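Side-chain contact in protein UL16 (Human herpesvirus 5 strain ad169, PDB 2WY3), which helps the virus escape natural killer cells by retaining KLRK1 ligands such as ULBP1 and ULBP2 inside the infected cell and blocking their binding to the receptor: residues 98-103 against 110-115. Residues are numbered along the deposited sequence; the frame is centred on the assembly and turned at random.
Sequences LYTSRM and GRYDCL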
ATOM      1  N   LEU B  98      -7.432  -4.861   2.333  1.00 15.93           N
ATOM      2  CA  LEU B  98      -6.918  -5.689   3.416  1.00 16.99           C
ATOM      3  C   LEU B  98      -5.451  -6.000   3.124  1.00 15.80           C
ATOM      4  O   LEU B  98      -5.123  -6.541   2.063  1.00 17.45           O
ATOM      5  CB  LEU B  98      -7.711  -6.998   3.522  1.00 16.30           C
ATOM      6  CG  LEU B  98      -9.185  -6.917   3.927  1.00 19.08           C
ATOM      7  CD1 LEU B  98      -9.702  -8.297   4.307  1.00 18.11           C
ATOM      8  CD2 LEU B  98      -9.375  -5.940   5.085  1.00 21.69           C
ATOM      9  N   TYR B  99      -4.576  -5.667   4.066  1.00 16.58           N
ATOM     10  CA  TYR B  99      -3.142  -5.894   3.910  1.00 17.01           C
ATOM     11  C   TYR B  99      -2.690  -7.049   4.768  1.00 20.29           C
ATOM     12  O   TYR B  99      -2.936  -7.059   5.972  1.00 18.26           O
ATOM     13  CB  TYR B  99      -2.350  -4.659   4.362  1.00 17.73           C
ATOM     14  CG  TYR B  99      -2.400  -3.505   3.408  1.00 18.76           C
ATOM     15  CD1 TYR B  99      -1.314  -3.215   2.587  1.00 20.86           C
ATOM     16  CD2 TYR B  99      -3.530  -2.697   3.321  1.00 18.35           C
ATOM     17  CE1 TYR B  99      -1.346  -2.150   1.710  1.00 18.99           C
ATOM     18  CE2 TYR B  99      -3.572  -1.627   2.436  1.00 19.87           C
ATOM     19  CZ  TYR B  99      -2.470  -1.364   1.635  1.00 17.94           C
ATOM     20  OH  TYR B  99      -2.497  -0.315   0.748  1.00 26.22           O
ATOM     21  N   THR B 100      -2.026  -8.020   4.150  1.00 17.20           N
ATOM     22  CA  THR B 100      -1.383  -9.098   4.884  1.00 16.91           C
ATOM     23  C   THR B 100       0.077  -9.163   4.453  1.00 19.00           C
ATOM     24  O   THR B 100       0.379  -9.580   3.334  1.00 21.31           O
ATOM     25  CB  THR B 100      -2.054 -10.461   4.597  1.00 18.90           C
ATOM     26  OG1 THR B 100      -3.474 -10.357   4.824  1.00 19.89           O
ATOM     27  CG2 THR B 100      -1.457 -11.550   5.500  1.00 20.48           C
ATOM     28  N   SER B 101       0.973  -8.733   5.332  1.00 15.50           N
ATOM     29  CA  SER B 101       2.408  -8.794   5.065  1.00 15.47           C
ATOM     30  C   SER B 101       3.060  -9.589   6.183  1.00 20.20           C
ATOM     31  O   SER B 101       2.834  -9.314   7.355  1.00 19.52           O
ATOM     32  CB  SER B 101       2.997  -7.376   4.991  1.00 21.10           C
ATOM     33  OG  SER B 101       4.406  -7.408   4.829  1.00 26.56           O
ATOM     34  N   ARG B 102       3.867 -10.578   5.821  1.00 18.27           N
ATOM     35  CA  ARG B 102       4.486 -11.445   6.808  1.00 18.28           C
ATOM     36  C   ARG B 102       5.892 -11.788   6.379  1.00 18.91           C
ATOM     37  O   ARG B 102       6.204 -11.763   5.186  1.00 19.53           O
ATOM     38  CB  ARG B 102       3.697 -12.759   6.924  1.00 19.41           C
ATOM     39  CG  ARG B 102       2.191 -12.597   6.909  1.00 20.11           C
ATOM     40  CD  ARG B 102       1.508 -13.952   7.090  1.00 23.34           C
ATOM     41  NE  ARG B 102       1.355 -14.304   8.498  1.00 20.46           N
ATOM     42  CZ  ARG B 102       0.947 -15.491   8.942  1.00 24.02           C
ATOM     43  NH1 ARG B 102       0.681 -16.478   8.091  1.00 20.28           N
ATOM     44  NH2 ARG B 102       0.823 -15.698  10.247  1.00 25.20           N
ATOM     45  N   MET B 103       6.731 -12.136   7.348  1.00 19.26           N
ATOM     46  CA  MET B 103       8.022 -12.728   7.046  1.00 21.91           C
ATOM     47  C   MET B 103       7.774 -14.062   6.356  1.00 22.34           C
ATOM     48  O   MET B 103       6.859 -14.797   6.727  1.00 19.65           O
ATOM     49  CB  MET B 103       8.839 -12.931   8.327  1.00 24.58           C
ATOM     50  CG  MET B 103       9.109 -11.624   9.058  1.00 31.93           C
ATOM     51  SD  MET B 103      10.136 -11.858  10.524  1.00 59.84           S
ATOM     52  CE  MET B 103       9.141 -13.000  11.462  1.00 28.67           C
ATOM     53  N   GLY B 110       2.430 -20.935   1.506  1.00 13.95           N
ATOM     54  CA  GLY B 110       1.116 -21.511   1.310  1.00 13.63           C
ATOM     55  C   GLY B 110       0.235 -20.628   0.451  1.00 14.88           C
ATOM     56  O   GLY B 110       0.723 -19.998  -0.484  1.00 14.24           O
ATOM     57  N   ARG B 111      -1.055 -20.620   0.761  1.00 12.97           N
ATOM     58  CA  ARG B 111      -2.063 -19.973  -0.097  1.00 11.18           C
ATOM     59  C   ARG B 111      -2.862 -18.997   0.740  1.00 14.94           C
ATOM     60  O   ARG B 111      -3.415 -19.391   1.772  1.00 16.01           O
ATOM     61  CB  ARG B 111      -2.999 -21.057  -0.638  1.00 13.51           C
ATOM     62  CG  ARG B 111      -3.890 -20.653  -1.814  1.00 17.55           C
ATOM     63  CD  ARG B 111      -4.796 -21.827  -2.224  1.00 17.29           C
ATOM     64  NE  ARG B 111      -5.989 -21.884  -1.390  1.00 21.31           N
ATOM     65  CZ  ARG B 111      -6.409 -22.957  -0.732  1.00 22.58           C
ATOM     66  NH1 ARG B 111      -5.741 -24.109  -0.812  1.00 24.01           N
ATOM     67  NH2 ARG B 111      -7.509 -22.871   0.004  1.00 17.99           N
ATOM     68  N   TYR B 112      -2.925 -17.733   0.309  1.00 11.90           N
ATOM     69  CA  TYR B 112      -3.683 -16.695   1.015  1.00 10.99           C
ATOM     70  C   TYR B 112      -4.878 -16.310   0.154  1.00 13.33           C
ATOM     71  O   TYR B 112      -4.698 -15.805  -0.956  1.00 14.82           O
ATOM     72  CB  TYR B 112      -2.804 -15.455   1.300  1.00 12.66           C
ATOM     73  CG  TYR B 112      -1.706 -15.761   2.312  1.00 16.40           C
ATOM     74  CD1 TYR B 112      -1.864 -15.423   3.655  1.00 16.52           C
ATOM     75  CD2 TYR B 112      -0.538 -16.419   1.927  1.00 11.81           C
ATOM     76  CE1 TYR B 112      -0.872 -15.719   4.593  1.00 12.28           C
ATOM     77  CE2 TYR B 112       0.462 -16.719   2.866  1.00 14.53           C
ATOM     78  CZ  TYR B 112       0.280 -16.370   4.187  1.00 15.15           C
ATOM     79  OH  TYR B 112       1.264 -16.677   5.116  1.00 15.64           O
ATOM     80  N   ASP B 113      -6.081 -16.569   0.660  1.00 12.78           N
ATOM     81  CA  ASP B 113      -7.316 -16.341  -0.094  1.00 13.12           C
ATOM     82  C   ASP B 113      -8.081 -15.176   0.530  1.00 14.14           C
ATOM     83  O   ASP B 113      -8.522 -15.273   1.675  1.00 14.04           O
ATOM     84  CB  ASP B 113      -8.210 -17.593  -0.073  1.00 13.71           C
ATOM     85  CG  ASP B 113      -7.643 -18.740  -0.907  1.00 18.07           C
ATOM     86  OD1 ASP B 113      -7.086 -18.472  -1.985  1.00 16.70           O
ATOM     87  OD2 ASP B 113      -7.749 -19.912  -0.492  1.00 17.30           O
ATOM     88  N   CYS B 114      -8.245 -14.089  -0.218  1.00 13.20           N
ATOM     89  CA  CYS B 114      -9.056 -12.965   0.255  1.00 14.06           C
ATOM     90  C   CYS B 114     -10.512 -13.252  -0.028  1.00 13.41           C
ATOM     91  O   CYS B 114     -10.901 -13.452  -1.179  1.00 12.50           O
ATOM     92  CB  CYS B 114      -8.639 -11.672  -0.424  1.00 18.90           C
ATOM     93  SG  CYS B 114      -6.988 -11.180   0.167  1.00 22.68           S
ATOM     94  N   LEU B 115     -11.317 -13.253   1.035  1.00 13.41           N
ATOM     95  CA  LEU B 115     -12.653 -13.819   1.002  1.00 12.98           C
ATOM     96  C   LEU B 115     -13.704 -12.741   1.005  1.00 12.49           C
ATOM     97  O   LEU B 115     -13.505 -11.687   1.598  1.00 14.38           O
ATOM     98  CB  LEU B 115     -12.892 -14.669   2.259  1.00 15.69           C
ATOM     99  CG  LEU B 115     -11.890 -15.788   2.549  1.00 17.53           C
ATOM    100  CD1 LEU B 115     -12.333 -16.555   3.802  1.00 22.74           C
ATOM    101  CD2 LEU B 115     -11.786 -16.714   1.353  1.00 19.86           C
TER
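Arg102 and Tyr112 make the main contact between strands 95-102 and 110-118, which belong to opposite sheets. The bond is between polar ends: Arg102 NH1 donates to Tyr112 OH at 3.0 Å, with an N-H...O angle of 161°. The oxygen lies at the edge of the guanidinium, close to its plane. The guanidinium and ring planes are nearly perpendicular, 82° apart. Arg102 bends at chi3 (86°), which turns the guanidinium off the line of its aliphatic chain and brings NH1 to the hydroxyl. Tyr112 OH also gives a hydrogen bond to the backbone O of Thr108, so two partners hold the buried hydroxyl. Arg102 NE is bound by Asn82 OD1.

Apolar packing between the two segments is sparse. Arg102 CD lies 3.9 Å from Tyr112 CE1. Thr100 CG2 approaches Tyr112 CE1 obliquely, at 4.3 Å, while Thr100 OG1 bonds to Trp65. Phe53 stacks on the Tyr112 ring and makes a cation-pi contact with Arg102.

A salt bridge lies within segment 110-115, apart from the interface. Arg111 meets Asp113 side-on, NE and NH2 both bonding to OD2, with NE at 2.8 Å from OD2. The other oxygen, Asp113 OD1, pairs with Arg127.

Cys114 forms the disulfide to Cys38 on strand 34-41, which neighbours strand 95-102. This disulfide therefore also ties the two sheets together. Tyr112, bonded to the O of Thr108 four residues back, forms a tyrosine corner. Its place two residues before Cys114 is as in immunoglobulin-like domains, and this beta sandwich is the predicted extracellular part of UL16.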